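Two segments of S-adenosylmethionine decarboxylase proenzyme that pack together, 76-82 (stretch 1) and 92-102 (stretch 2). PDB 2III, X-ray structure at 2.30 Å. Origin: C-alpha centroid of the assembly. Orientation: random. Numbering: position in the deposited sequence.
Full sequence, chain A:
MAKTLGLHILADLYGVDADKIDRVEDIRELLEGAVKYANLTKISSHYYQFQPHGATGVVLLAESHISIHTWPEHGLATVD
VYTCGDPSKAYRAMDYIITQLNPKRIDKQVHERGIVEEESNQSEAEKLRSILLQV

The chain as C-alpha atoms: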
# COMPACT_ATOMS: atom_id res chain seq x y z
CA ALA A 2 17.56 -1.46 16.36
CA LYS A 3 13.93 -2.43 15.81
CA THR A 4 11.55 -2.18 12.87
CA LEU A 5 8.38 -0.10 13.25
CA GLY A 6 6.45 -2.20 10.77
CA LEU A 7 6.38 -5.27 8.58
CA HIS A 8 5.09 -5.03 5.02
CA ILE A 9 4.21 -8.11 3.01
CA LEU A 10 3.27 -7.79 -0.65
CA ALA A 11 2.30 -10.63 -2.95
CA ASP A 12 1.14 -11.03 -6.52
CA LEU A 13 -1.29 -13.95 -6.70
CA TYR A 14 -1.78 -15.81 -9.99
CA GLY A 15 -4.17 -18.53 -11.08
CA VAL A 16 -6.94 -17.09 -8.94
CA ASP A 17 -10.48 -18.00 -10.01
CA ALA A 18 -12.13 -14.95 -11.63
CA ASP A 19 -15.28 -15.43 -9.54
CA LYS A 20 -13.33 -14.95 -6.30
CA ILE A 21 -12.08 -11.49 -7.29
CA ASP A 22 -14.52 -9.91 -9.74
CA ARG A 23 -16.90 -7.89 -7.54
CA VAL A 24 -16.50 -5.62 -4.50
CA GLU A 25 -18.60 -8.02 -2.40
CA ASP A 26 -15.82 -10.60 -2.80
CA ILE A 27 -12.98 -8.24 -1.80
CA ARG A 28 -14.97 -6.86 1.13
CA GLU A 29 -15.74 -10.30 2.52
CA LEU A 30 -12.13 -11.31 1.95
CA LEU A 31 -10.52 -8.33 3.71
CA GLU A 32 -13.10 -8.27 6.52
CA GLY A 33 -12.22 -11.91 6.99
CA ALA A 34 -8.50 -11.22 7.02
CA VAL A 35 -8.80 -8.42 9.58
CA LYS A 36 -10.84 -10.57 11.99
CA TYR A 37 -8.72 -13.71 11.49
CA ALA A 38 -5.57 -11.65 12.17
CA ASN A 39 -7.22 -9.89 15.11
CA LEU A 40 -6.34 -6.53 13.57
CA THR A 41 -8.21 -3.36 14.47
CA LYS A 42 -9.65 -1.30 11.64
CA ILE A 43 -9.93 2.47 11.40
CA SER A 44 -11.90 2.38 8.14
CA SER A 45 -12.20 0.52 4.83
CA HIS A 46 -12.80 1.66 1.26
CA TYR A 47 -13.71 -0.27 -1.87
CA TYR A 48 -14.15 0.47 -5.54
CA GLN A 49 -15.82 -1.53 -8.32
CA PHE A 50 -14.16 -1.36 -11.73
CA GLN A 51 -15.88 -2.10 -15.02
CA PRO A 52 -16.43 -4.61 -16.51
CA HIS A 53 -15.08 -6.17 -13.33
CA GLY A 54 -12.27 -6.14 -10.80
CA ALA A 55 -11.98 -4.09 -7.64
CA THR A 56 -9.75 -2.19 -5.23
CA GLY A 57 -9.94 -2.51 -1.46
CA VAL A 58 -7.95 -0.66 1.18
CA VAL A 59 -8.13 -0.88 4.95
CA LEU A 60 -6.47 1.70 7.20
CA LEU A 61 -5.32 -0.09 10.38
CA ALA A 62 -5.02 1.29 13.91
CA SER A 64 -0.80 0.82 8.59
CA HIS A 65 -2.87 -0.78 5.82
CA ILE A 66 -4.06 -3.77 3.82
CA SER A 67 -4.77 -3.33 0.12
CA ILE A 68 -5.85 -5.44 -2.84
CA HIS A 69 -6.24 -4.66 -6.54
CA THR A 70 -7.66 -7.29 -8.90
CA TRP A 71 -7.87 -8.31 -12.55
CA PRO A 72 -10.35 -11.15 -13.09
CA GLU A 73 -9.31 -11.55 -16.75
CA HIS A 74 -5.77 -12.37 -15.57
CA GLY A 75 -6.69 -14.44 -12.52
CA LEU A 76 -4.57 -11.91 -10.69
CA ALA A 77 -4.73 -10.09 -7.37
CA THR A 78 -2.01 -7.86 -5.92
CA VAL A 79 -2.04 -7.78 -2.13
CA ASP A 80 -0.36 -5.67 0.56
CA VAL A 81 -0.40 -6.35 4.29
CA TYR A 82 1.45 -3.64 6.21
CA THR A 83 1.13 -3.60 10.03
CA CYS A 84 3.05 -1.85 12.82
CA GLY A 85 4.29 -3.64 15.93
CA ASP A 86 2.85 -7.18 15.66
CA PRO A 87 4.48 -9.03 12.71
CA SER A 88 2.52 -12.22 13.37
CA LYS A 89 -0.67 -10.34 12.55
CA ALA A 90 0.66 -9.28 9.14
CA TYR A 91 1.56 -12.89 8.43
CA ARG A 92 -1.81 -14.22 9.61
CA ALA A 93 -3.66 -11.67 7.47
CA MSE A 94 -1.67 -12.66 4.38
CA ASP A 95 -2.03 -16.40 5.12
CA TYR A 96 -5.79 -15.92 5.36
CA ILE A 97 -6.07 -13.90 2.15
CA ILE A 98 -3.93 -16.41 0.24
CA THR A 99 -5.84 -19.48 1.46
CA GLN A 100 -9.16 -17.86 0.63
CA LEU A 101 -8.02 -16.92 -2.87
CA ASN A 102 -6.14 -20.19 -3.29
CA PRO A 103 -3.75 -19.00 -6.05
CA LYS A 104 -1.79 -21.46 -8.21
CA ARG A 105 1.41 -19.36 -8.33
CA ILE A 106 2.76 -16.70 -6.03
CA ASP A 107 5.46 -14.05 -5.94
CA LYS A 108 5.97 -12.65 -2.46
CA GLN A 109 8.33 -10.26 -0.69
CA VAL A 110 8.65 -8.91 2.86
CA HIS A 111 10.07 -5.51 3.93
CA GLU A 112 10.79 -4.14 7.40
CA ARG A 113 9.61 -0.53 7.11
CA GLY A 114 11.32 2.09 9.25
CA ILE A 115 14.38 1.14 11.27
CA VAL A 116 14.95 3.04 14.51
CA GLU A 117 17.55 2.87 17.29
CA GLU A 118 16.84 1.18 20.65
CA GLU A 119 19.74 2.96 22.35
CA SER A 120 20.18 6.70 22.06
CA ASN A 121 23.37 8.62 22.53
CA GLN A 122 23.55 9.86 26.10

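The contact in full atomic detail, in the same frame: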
# COMPACT_ATOMS: atom_id res chain seq x y z
N LEU A 76 -5.56 -12.57 -11.52
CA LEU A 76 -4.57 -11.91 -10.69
C LEU A 76 -5.09 -10.95 -9.64
O LEU A 76 -6.04 -10.19 -9.87
CB LEU A 76 -3.58 -11.15 -11.58
CG LEU A 76 -2.63 -10.18 -10.88
CD1 LEU A 76 -1.56 -10.97 -10.16
CD2 LEU A 76 -2.02 -9.22 -11.89
N ALA A 77 -4.42 -10.97 -8.49
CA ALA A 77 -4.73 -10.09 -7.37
C ALA A 77 -3.40 -9.66 -6.74
O ALA A 77 -2.55 -10.50 -6.44
CB ALA A 77 -5.60 -10.82 -6.34
N THR A 78 -3.22 -8.36 -6.54
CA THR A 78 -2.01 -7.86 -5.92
C THR A 78 -2.39 -7.41 -4.52
O THR A 78 -3.23 -6.52 -4.34
CB THR A 78 -1.40 -6.71 -6.74
OG1 THR A 78 -2.42 -5.74 -7.06
CG2 THR A 78 -0.80 -7.26 -8.03
N VAL A 79 -1.75 -8.03 -3.53
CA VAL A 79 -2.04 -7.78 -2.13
C VAL A 79 -0.93 -7.16 -1.28
O VAL A 79 0.25 -7.46 -1.46
CB VAL A 79 -2.44 -9.10 -1.44
CG1 VAL A 79 -2.98 -8.82 -0.05
CG2 VAL A 79 -3.47 -9.86 -2.31
N ASP A 80 -1.32 -6.30 -0.35
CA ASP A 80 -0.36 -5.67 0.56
C ASP A 80 -0.88 -5.77 1.98
O ASP A 80 -2.02 -5.39 2.27
CB ASP A 80 -0.18 -4.18 0.24
CG ASP A 80 0.66 -3.93 -1.00
OD1 ASP A 80 1.69 -3.22 -0.88
OD2 ASP A 80 0.30 -4.44 -2.09
N VAL A 81 -0.04 -6.27 2.88
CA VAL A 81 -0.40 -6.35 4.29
C VAL A 81 0.74 -5.68 5.03
O VAL A 81 1.82 -6.24 5.17
CB VAL A 81 -0.58 -7.79 4.79
CG1 VAL A 81 -0.83 -7.78 6.30
CG2 VAL A 81 -1.77 -8.42 4.09
N TYR A 82 0.48 -4.46 5.50
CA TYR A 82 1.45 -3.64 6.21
C TYR A 82 0.92 -3.29 7.60
O TYR A 82 -0.03 -2.52 7.73
CB TYR A 82 1.67 -2.36 5.38
CG TYR A 82 2.69 -1.36 5.89
CD1 TYR A 82 2.95 -0.20 5.17
CD2 TYR A 82 3.40 -1.57 7.08
CE1 TYR A 82 3.88 0.74 5.61
CE2 TYR A 82 4.34 -0.64 7.53
CZ TYR A 82 4.58 0.52 6.79
OH TYR A 82 5.48 1.46 7.23
N ARG A 92 -0.50 -13.56 9.53
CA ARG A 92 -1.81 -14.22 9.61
C ARG A 92 -2.77 -13.64 8.57
O ARG A 92 -3.48 -14.38 7.89
CB ARG A 92 -2.39 -14.05 11.02
CG ARG A 92 -1.61 -14.78 12.10
CD ARG A 92 -2.23 -14.58 13.47
NE ARG A 92 -3.59 -15.12 13.55
CZ ARG A 92 -3.91 -16.40 13.40
NH1 ARG A 92 -5.17 -16.79 13.49
NH2 ARG A 92 -2.96 -17.29 13.14
N ALA A 93 -2.78 -12.32 8.43
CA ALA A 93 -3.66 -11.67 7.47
C ALA A 93 -3.35 -12.14 6.06
O ALA A 93 -4.26 -12.43 5.29
CB ALA A 93 -3.51 -10.15 7.56
N MSE A 94 -2.07 -12.22 5.72
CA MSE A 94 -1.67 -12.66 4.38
C MSE A 94 -1.95 -14.15 4.18
O MSE A 94 -2.32 -14.55 3.08
CB MSE A 94 -0.19 -12.36 4.12
CG MSE A 94 0.25 -12.68 2.68
SE MSE A 94 -0.73 -11.65 1.32
CE MSE A 94 0.32 -9.99 1.40
N ASP A 95 -1.77 -14.95 5.23
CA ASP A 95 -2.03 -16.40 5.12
C ASP A 95 -3.52 -16.61 4.85
O ASP A 95 -3.90 -17.48 4.05
CB ASP A 95 -1.66 -17.14 6.41
CG ASP A 95 -0.16 -17.16 6.68
OD1 ASP A 95 0.62 -16.97 5.72
OD2 ASP A 95 0.23 -17.39 7.84
N TYR A 96 -4.35 -15.83 5.53
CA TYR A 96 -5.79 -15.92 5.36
C TYR A 96 -6.17 -15.56 3.93
O TYR A 96 -6.80 -16.34 3.22
CB TYR A 96 -6.51 -14.98 6.34
CG TYR A 96 -8.01 -15.02 6.19
CD1 TYR A 96 -8.77 -16.05 6.75
CD2 TYR A 96 -8.68 -14.04 5.45
CE1 TYR A 96 -10.15 -16.12 6.56
CE2 TYR A 96 -10.06 -14.10 5.26
CZ TYR A 96 -10.78 -15.14 5.81
OH TYR A 96 -12.15 -15.19 5.63
N ILE A 97 -5.77 -14.36 3.49
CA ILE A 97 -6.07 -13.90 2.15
C ILE A 97 -5.64 -14.92 1.09
O ILE A 97 -6.41 -15.26 0.19
CB ILE A 97 -5.40 -12.53 1.88
CG1 ILE A 97 -6.11 -11.45 2.71
CG2 ILE A 97 -5.43 -12.20 0.39
CD1 ILE A 97 -5.45 -10.09 2.68
N ILE A 98 -4.42 -15.43 1.20
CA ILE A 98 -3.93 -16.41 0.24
C ILE A 98 -4.76 -17.70 0.23
O ILE A 98 -5.13 -18.20 -0.84
CB ILE A 98 -2.44 -16.75 0.49
CG1 ILE A 98 -1.57 -15.55 0.14
CG2 ILE A 98 -2.02 -17.96 -0.35
CD1 ILE A 98 -0.09 -15.76 0.41
N THR A 99 -5.06 -18.24 1.41
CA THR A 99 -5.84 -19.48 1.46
C THR A 99 -7.24 -19.28 0.91
O THR A 99 -7.79 -20.18 0.28
CB THR A 99 -5.98 -20.04 2.89
OG1 THR A 99 -6.67 -19.09 3.70
CG2 THR A 99 -4.62 -20.35 3.48
N GLN A 100 -7.82 -18.11 1.14
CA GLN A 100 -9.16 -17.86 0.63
C GLN A 100 -9.15 -17.75 -0.89
O GLN A 100 -10.04 -18.26 -1.56
CB GLN A 100 -9.74 -16.58 1.23
CG GLN A 100 -9.93 -16.64 2.74
CD GLN A 100 -10.72 -17.87 3.17
OE1 GLN A 100 -11.86 -18.06 2.77
NE2 GLN A 100 -10.10 -18.70 4.00
N LEU A 101 -8.13 -17.10 -1.42
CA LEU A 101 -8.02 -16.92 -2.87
C LEU A 101 -7.44 -18.15 -3.56
O LEU A 101 -7.61 -18.34 -4.77
CB LEU A 101 -7.17 -15.69 -3.19
CG LEU A 101 -7.80 -14.36 -2.78
CD1 LEU A 101 -6.94 -13.22 -3.27
CD2 LEU A 101 -9.20 -14.27 -3.35
N ASN A 102 -6.74 -18.97 -2.78
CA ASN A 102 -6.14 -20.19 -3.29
C ASN A 102 -5.50 -20.03 -4.68
O ASN A 102 -5.94 -20.63 -5.66
CB ASN A 102 -7.19 -21.30 -3.32
CG ASN A 102 -6.64 -22.62 -3.85
OD1 ASN A 102 -5.62 -23.11 -3.38
ND2 ASN A 102 -7.33 -23.19 -4.83

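Strand 76-82 packs against helix 92-101, the two running nearly antiparallel at 158° with their axes 8.7 Å apart at closest approach. No hydrogen bond joins them. The helix satisfies its own backbone through i to i+4 bonds, such as Ile97 N to Ala93 O at 3.0 Å, so what remains between the stretches is the fit of apolar side chains.

The strand's alternation decides which residues take part. Ala77, Val79 and Val81 direct their CB atoms toward the helix, whereas Asp80 points away and its carboxylate oxygens are hydrogen-bonded elsewhere in the structure. The helix answers with Ala93, Ile97 and Leu101, spaced four residues apart and so aligned along one face, joined by Met94, a selenomethionine.

The spacing is not uniform. The CA atoms of Val81 and Met94 are 6.4 Å apart, but those of Ala77 and Leu101 are 8.8 Å apart. At the closer end, small Ala93 leaves room for a branched neighbor: its CB meets Val81 CG1 at 3.8 Å. At the wider end a longer side chain spans the gap, and Leu101 CD1 reaches Ala77 CB at 4.1 Å, the short alanine accommodating the leucine tip.

Between these ends, the valine methyls nearly meet, leaving a shallow groove along each flank of their seam. Met94 leaves the helix sideways, but its flexible, unbranched chain bends through chi2 and chi3 near +60° and +80°, bringing its end back to the strand. Met94 CE sits 3.8 Å from both Val79 CG1 and Val81 CG2, resting in one groove. Ile97, extended at chi2 (t), brings CD1 to the other flank of the valine pair, 3.9 Å from Val79 CG1 and 4.3 Å from Val81 CG2. Beta-branched valine suits the strand, where it presents a broad methyl surface close to the backbone. The exposed Thr99 and Gln100 lie out of the strand's reach.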